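Local coordinates for SPD1 nuclease (Streptococcus pyogenes, PDB 2XGR), which is an extracellular, prophage-encoded DNase of the His-Me finger clan that probably hydrolyses DNA with the help of a bound metal ion, at residues P36-N47 / D205-N216. Sequence-based numbering, arbitrary orientation.
Sequences PNVSHANTHYKN and DSSGELLTIRLN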
loop_
_atom_site.group_PDB
_atom_site.type_symbol
_atom_site.label_atom_id
_atom_site.label_comp_id
_atom_site.label_asym_id
_atom_site.label_seq_id
_atom_site.Cartn_x
_atom_site.Cartn_y
_atom_site.Cartn_z
ATOM N N PRO A 36 -17.491 -0.387 7.689
ATOM C CA PRO A 36 -18.637 -0.764 6.858
ATOM C C PRO A 36 -18.182 -1.237 5.462
ATOM O O PRO A 36 -17.313 -0.609 4.821
ATOM C CB PRO A 36 -19.450 0.553 6.766
ATOM C CG PRO A 36 -18.438 1.633 6.923
ATOM C CD PRO A 36 -17.457 1.071 7.947
ATOM N N ASN A 37 -18.783 -2.332 5.004
ATOM C CA ASN A 37 -18.703 -2.673 3.588
ATOM C C ASN A 37 -17.304 -3.028 3.157
ATOM O O ASN A 37 -16.913 -2.816 1.992
ATOM C CB ASN A 37 -19.288 -1.543 2.732
ATOM C CG ASN A 37 -20.774 -1.346 3.010
ATOM O OD1 ASN A 37 -21.228 -0.218 3.208
ATOM N ND2 ASN A 37 -21.501 -2.445 3.116
ATOM N N VAL A 38 -16.571 -3.641 4.057
ATOM C CA VAL A 38 -15.326 -4.303 3.670
ATOM C C VAL A 38 -15.589 -5.805 3.555
ATOM O O VAL A 38 -16.093 -6.425 4.491
ATOM C CB VAL A 38 -14.180 -3.971 4.644
ATOM C CG1 VAL A 38 -12.976 -4.904 4.399
ATOM C CG2 VAL A 38 -13.826 -2.478 4.542
ATOM N N SER A 39 -15.307 -6.390 2.403
ATOM C CA SER A 39 -15.718 -7.787 2.190
ATOM C C SER A 39 -14.754 -8.402 1.198
ATOM O O SER A 39 -13.849 -7.704 0.683
ATOM C CB SER A 39 -17.181 -7.792 1.612
ATOM O OG SER A 39 -17.187 -7.212 0.274
ATOM N N HIS A 40 -14.978 -9.671 0.849
ATOM C CA HIS A 40 -14.234 -10.277 -0.270
ATOM C C HIS A 40 -15.171 -11.251 -0.952
ATOM O O HIS A 40 -16.142 -11.665 -0.330
ATOM C CB HIS A 40 -12.977 -11.033 0.227
ATOM C CG HIS A 40 -13.242 -12.227 1.085
ATOM N ND1 HIS A 40 -13.406 -13.505 0.579
ATOM C CD2 HIS A 40 -13.230 -12.364 2.430
ATOM C CE1 HIS A 40 -13.559 -14.364 1.582
ATOM N NE2 HIS A 40 -13.492 -13.684 2.712
ATOM N N ALA A 41 -14.800 -11.676 -2.151
ATOM C CA ALA A 41 -15.497 -12.737 -2.842
ATOM C C ALA A 41 -14.463 -13.731 -3.354
ATOM O O ALA A 41 -13.383 -13.345 -3.891
ATOM C CB ALA A 41 -16.335 -12.093 -3.994
ATOM N N ASN A 42 -14.746 -15.032 -3.239
ATOM C CA ASN A 42 -13.830 -15.989 -3.860
ATOM C C ASN A 42 -13.930 -15.981 -5.381
ATOM O O ASN A 42 -14.981 -16.267 -5.919
ATOM C CB ASN A 42 -14.073 -17.423 -3.335
ATOM C CG ASN A 42 -12.871 -18.351 -3.550
ATOM O OD1 ASN A 42 -12.052 -18.192 -4.472
ATOM N ND2 ASN A 42 -12.724 -19.320 -2.628
ATOM N N THR A 43 -12.831 -15.730 -6.074
ATOM C CA THR A 43 -12.857 -15.788 -7.535
ATOM C C THR A 43 -12.797 -17.239 -8.064
ATOM O O THR A 43 -13.030 -17.483 -9.256
ATOM C CB THR A 43 -11.698 -15.039 -8.142
ATOM O OG1 THR A 43 -10.497 -15.739 -7.825
ATOM C CG2 THR A 43 -11.652 -13.597 -7.596
ATOM N N HIS A 44 -12.342 -18.146 -7.223
ATOM C CA HIS A 44 -11.957 -19.503 -7.664
ATOM C C HIS A 44 -10.863 -19.573 -8.717
ATOM O O HIS A 44 -10.674 -20.616 -9.323
ATOM C CB HIS A 44 -13.224 -20.311 -8.091
ATOM C CG HIS A 44 -14.274 -20.324 -7.040
ATOM N ND1 HIS A 44 -14.144 -21.021 -5.861
ATOM C CD2 HIS A 44 -15.444 -19.654 -6.950
ATOM C CE1 HIS A 44 -15.181 -20.760 -5.079
ATOM N NE2 HIS A 44 -15.994 -19.951 -5.726
ATOM N N TYR A 45 -10.084 -18.500 -8.920
ATOM C CA TYR A 45 -8.839 -18.611 -9.693
ATOM C C TYR A 45 -7.693 -19.035 -8.780
ATOM O O TYR A 45 -7.573 -18.488 -7.690
ATOM C CB TYR A 45 -8.449 -17.247 -10.237
ATOM C CG TYR A 45 -9.329 -16.722 -11.329
ATOM C CD1 TYR A 45 -9.517 -17.484 -12.503
ATOM C CD2 TYR A 45 -9.898 -15.452 -11.249
ATOM C CE1 TYR A 45 -10.302 -17.009 -13.555
ATOM C CE2 TYR A 45 -10.709 -14.963 -12.296
ATOM C CZ TYR A 45 -10.881 -15.746 -13.454
ATOM O OH TYR A 45 -11.644 -15.280 -14.514
ATOM N N LYS A 46 -6.829 -19.959 -9.223
ATOM C CA LYS A 46 -5.601 -20.217 -8.471
ATOM C C LYS A 46 -4.755 -18.953 -8.582
ATOM O O LYS A 46 -4.800 -18.260 -9.586
ATOM C CB LYS A 46 -4.815 -21.404 -9.030
ATOM C CG LYS A 46 -5.458 -22.761 -8.743
ATOM C CD LYS A 46 -5.516 -23.072 -7.220
ATOM C CE LYS A 46 -6.683 -24.093 -6.932
ATOM N NZ LYS A 46 -6.611 -24.756 -5.587
ATOM N N ASN A 47 -3.962 -18.683 -7.550
ATOM C CA ASN A 47 -3.149 -17.456 -7.564
ATOM C C ASN A 47 -2.185 -17.438 -8.763
ATOM O O ASN A 47 -1.771 -16.371 -9.213
ATOM C CB ASN A 47 -2.361 -17.368 -6.242
ATOM C CG ASN A 47 -1.405 -18.541 -6.058
ATOM O OD1 ASN A 47 -1.784 -19.620 -5.512
ATOM N ND2 ASN A 47 -0.177 -18.338 -6.465
ATOM N N ASP A 205 -6.681 -17.641 -0.167
ATOM C CA ASP A 205 -7.175 -18.535 0.894
ATOM C C ASP A 205 -6.194 -19.725 1.072
ATOM O O ASP A 205 -5.151 -19.800 0.402
ATOM C CB ASP A 205 -8.646 -18.935 0.628
ATOM C CG ASP A 205 -8.801 -19.969 -0.490
ATOM O OD1 ASP A 205 -7.793 -20.514 -1.019
ATOM O OD2 ASP A 205 -9.959 -20.129 -0.930
ATOM N N SER A 206 -6.496 -20.619 2.012
ATOM C CA SER A 206 -5.604 -21.743 2.349
ATOM C C SER A 206 -5.275 -22.562 1.116
ATOM O O SER A 206 -4.182 -23.159 1.038
ATOM C CB SER A 206 -6.308 -22.678 3.349
ATOM O OG SER A 206 -6.950 -21.908 4.332
ATOM N N SER A 207 -6.251 -22.680 0.212
ATOM C CA SER A 207 -6.020 -23.479 -1.012
ATOM C C SER A 207 -5.399 -22.718 -2.156
ATOM O O SER A 207 -5.189 -23.291 -3.222
ATOM C CB SER A 207 -7.242 -24.293 -1.455
ATOM O OG SER A 207 -8.244 -23.486 -2.084
ATOM N N GLY A 208 -4.942 -21.480 -1.902
ATOM C CA GLY A 208 -4.217 -20.737 -2.952
ATOM C C GLY A 208 -5.131 -20.049 -3.940
ATOM O O GLY A 208 -4.644 -19.584 -4.953
ATOM N N GLU A 209 -6.430 -19.933 -3.656
ATOM C CA GLU A 209 -7.357 -19.273 -4.570
ATOM C C GLU A 209 -7.438 -17.771 -4.274
ATOM O O GLU A 209 -7.382 -17.386 -3.101
ATOM C CB GLU A 209 -8.762 -19.914 -4.596
ATOM C CG GLU A 209 -8.667 -21.307 -5.357
ATOM C CD GLU A 209 -9.941 -22.120 -5.454
ATOM O OE1 GLU A 209 -11.023 -21.714 -4.974
ATOM O OE2 GLU A 209 -9.834 -23.240 -6.020
ATOM N N LEU A 210 -7.626 -16.963 -5.321
ATOM C CA LEU A 210 -7.668 -15.497 -5.148
ATOM C C LEU A 210 -8.993 -15.062 -4.590
ATOM O O LEU A 210 -10.084 -15.472 -5.097
ATOM C CB LEU A 210 -7.388 -14.815 -6.468
ATOM C CG LEU A 210 -6.009 -15.118 -7.008
ATOM C CD1 LEU A 210 -5.746 -14.352 -8.315
ATOM C CD2 LEU A 210 -4.939 -14.758 -5.886
ATOM N N LEU A 211 -8.937 -14.120 -3.631
ATOM C CA LEU A 211 -10.114 -13.528 -3.089
ATOM C C LEU A 211 -10.124 -12.026 -3.427
ATOM O O LEU A 211 -9.207 -11.324 -3.027
ATOM C CB LEU A 211 -10.114 -13.673 -1.561
ATOM C CG LEU A 211 -9.778 -15.098 -1.055
ATOM C CD1 LEU A 211 -9.662 -15.177 0.495
ATOM C CD2 LEU A 211 -10.824 -16.143 -1.542
ATOM N N THR A 212 -11.126 -11.553 -4.143
ATOM C CA THR A 212 -11.153 -10.122 -4.484
ATOM C C THR A 212 -11.626 -9.372 -3.279
ATOM O O THR A 212 -12.682 -9.640 -2.771
ATOM C CB THR A 212 -12.052 -9.787 -5.700
ATOM O OG1 THR A 212 -11.583 -10.523 -6.770
ATOM C CG2 THR A 212 -11.840 -8.343 -6.095
ATOM N N ILE A 213 -10.805 -8.401 -2.817
ATOM C CA ILE A 213 -11.130 -7.691 -1.582
ATOM C C ILE A 213 -11.739 -6.323 -1.932
ATOM O O ILE A 213 -11.195 -5.602 -2.765
ATOM C CB ILE A 213 -9.828 -7.449 -0.773
ATOM C CG1 ILE A 213 -9.307 -8.774 -0.200
ATOM C CG2 ILE A 213 -10.173 -6.466 0.445
ATOM C CD1 ILE A 213 -7.825 -8.798 0.346
ATOM N N ARG A 214 -12.871 -5.973 -1.302
ATOM C CA ARG A 214 -13.520 -4.682 -1.566
ATOM C C ARG A 214 -13.440 -3.809 -0.339
ATOM O O ARG A 214 -13.783 -4.233 0.746
ATOM C CB ARG A 214 -15.031 -4.904 -1.918
ATOM C CG ARG A 214 -15.211 -6.011 -2.999
ATOM C CD ARG A 214 -15.612 -5.582 -4.413
ATOM N NE ARG A 214 -15.971 -6.811 -5.148
ATOM C CZ ARG A 214 -15.398 -7.234 -6.276
ATOM N NH1 ARG A 214 -14.502 -6.474 -6.896
ATOM N NH2 ARG A 214 -15.750 -8.415 -6.801
ATOM N N LEU A 215 -12.796 -2.671 -0.520
ATOM C CA LEU A 215 -12.636 -1.711 0.561
ATOM C C LEU A 215 -13.602 -0.532 0.497
ATOM O O LEU A 215 -13.518 0.363 1.363
ATOM C CB LEU A 215 -11.194 -1.203 0.584
ATOM C CG LEU A 215 -10.143 -2.333 0.620
ATOM C CD1 LEU A 215 -8.720 -1.688 0.758
ATOM C CD2 LEU A 215 -10.428 -3.260 1.778
ATOM N N ASN A 216 -14.588 -0.615 -0.399
ATOM C CA ASN A 216 -15.664 0.389 -0.521
ATOM C C ASN A 216 -15.252 1.787 -0.983
ATOM O O ASN A 216 -15.841 2.790 -0.610
ATOM C CB ASN A 216 -16.547 0.441 0.754
ATOM C CG ASN A 216 -17.948 0.863 0.419
ATOM O OD1 ASN A 216 -18.531 0.278 -0.509
ATOM N ND2 ASN A 216 -18.533 1.835 1.192
HETATM O O HOH W 1 -9.965 -23.538 -8.619
#
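An antiparallel beta ladder broken by a beta bulge joins strand 39-46 to strand 209-214, and it illustrates how side chains reinforce a ladder where its register slips. In the regular half, Ser-39 with Arg-214 and Ala-41 with Thr-212 are hydrogen-bonded pairs, the straightest link running from Arg-214 N to Ser-39 O (2.8 Å, 173° at the hydrogen). Between Asn-42 and Lys-46 the register shifts by two residues. Here Leu-210 O is gripped twice by one residue: Thr-43 N donates to it at 2.9 Å. The second bond runs from Thr-43 OG1 to Leu-210 O (2.8 Å). With chi1 at 68°, OG1 is tucked back over its own main chain, from where it also accepts from Tyr-45 N in an ST turn. Asn-42 OD1 makes the overlapping Asx turn with His-44 N (2.8 Å), its donor standing above the amide plane. Beyond the bulge, Leu-210 N donates to Tyr-45 O and the ladder continues with Lys-46 opposite Glu-209.

In the fold, strand 209-214 lies between 39-46 and 196-204 in the large antiparallel sheet, and helix 160-173 packs beside the His-40 and Ile-213 face. Leu-211 CD1 sits over one face of the His-40 imidazole; the same ring meets His-174 edge-to-face and Trp-170 at about a right angle. Around the bulge, Glu-209 divides its carboxylate between two side chains: OE1 takes a weak bond near the ring plane from His-44 ND1, while OE2 forms a salt bridge with Lys-46 NZ (3.6 Å). That ammonium also donates to Ser-207 O (3.1 Å), and a water links Glu-209 OE2 to His-44 O.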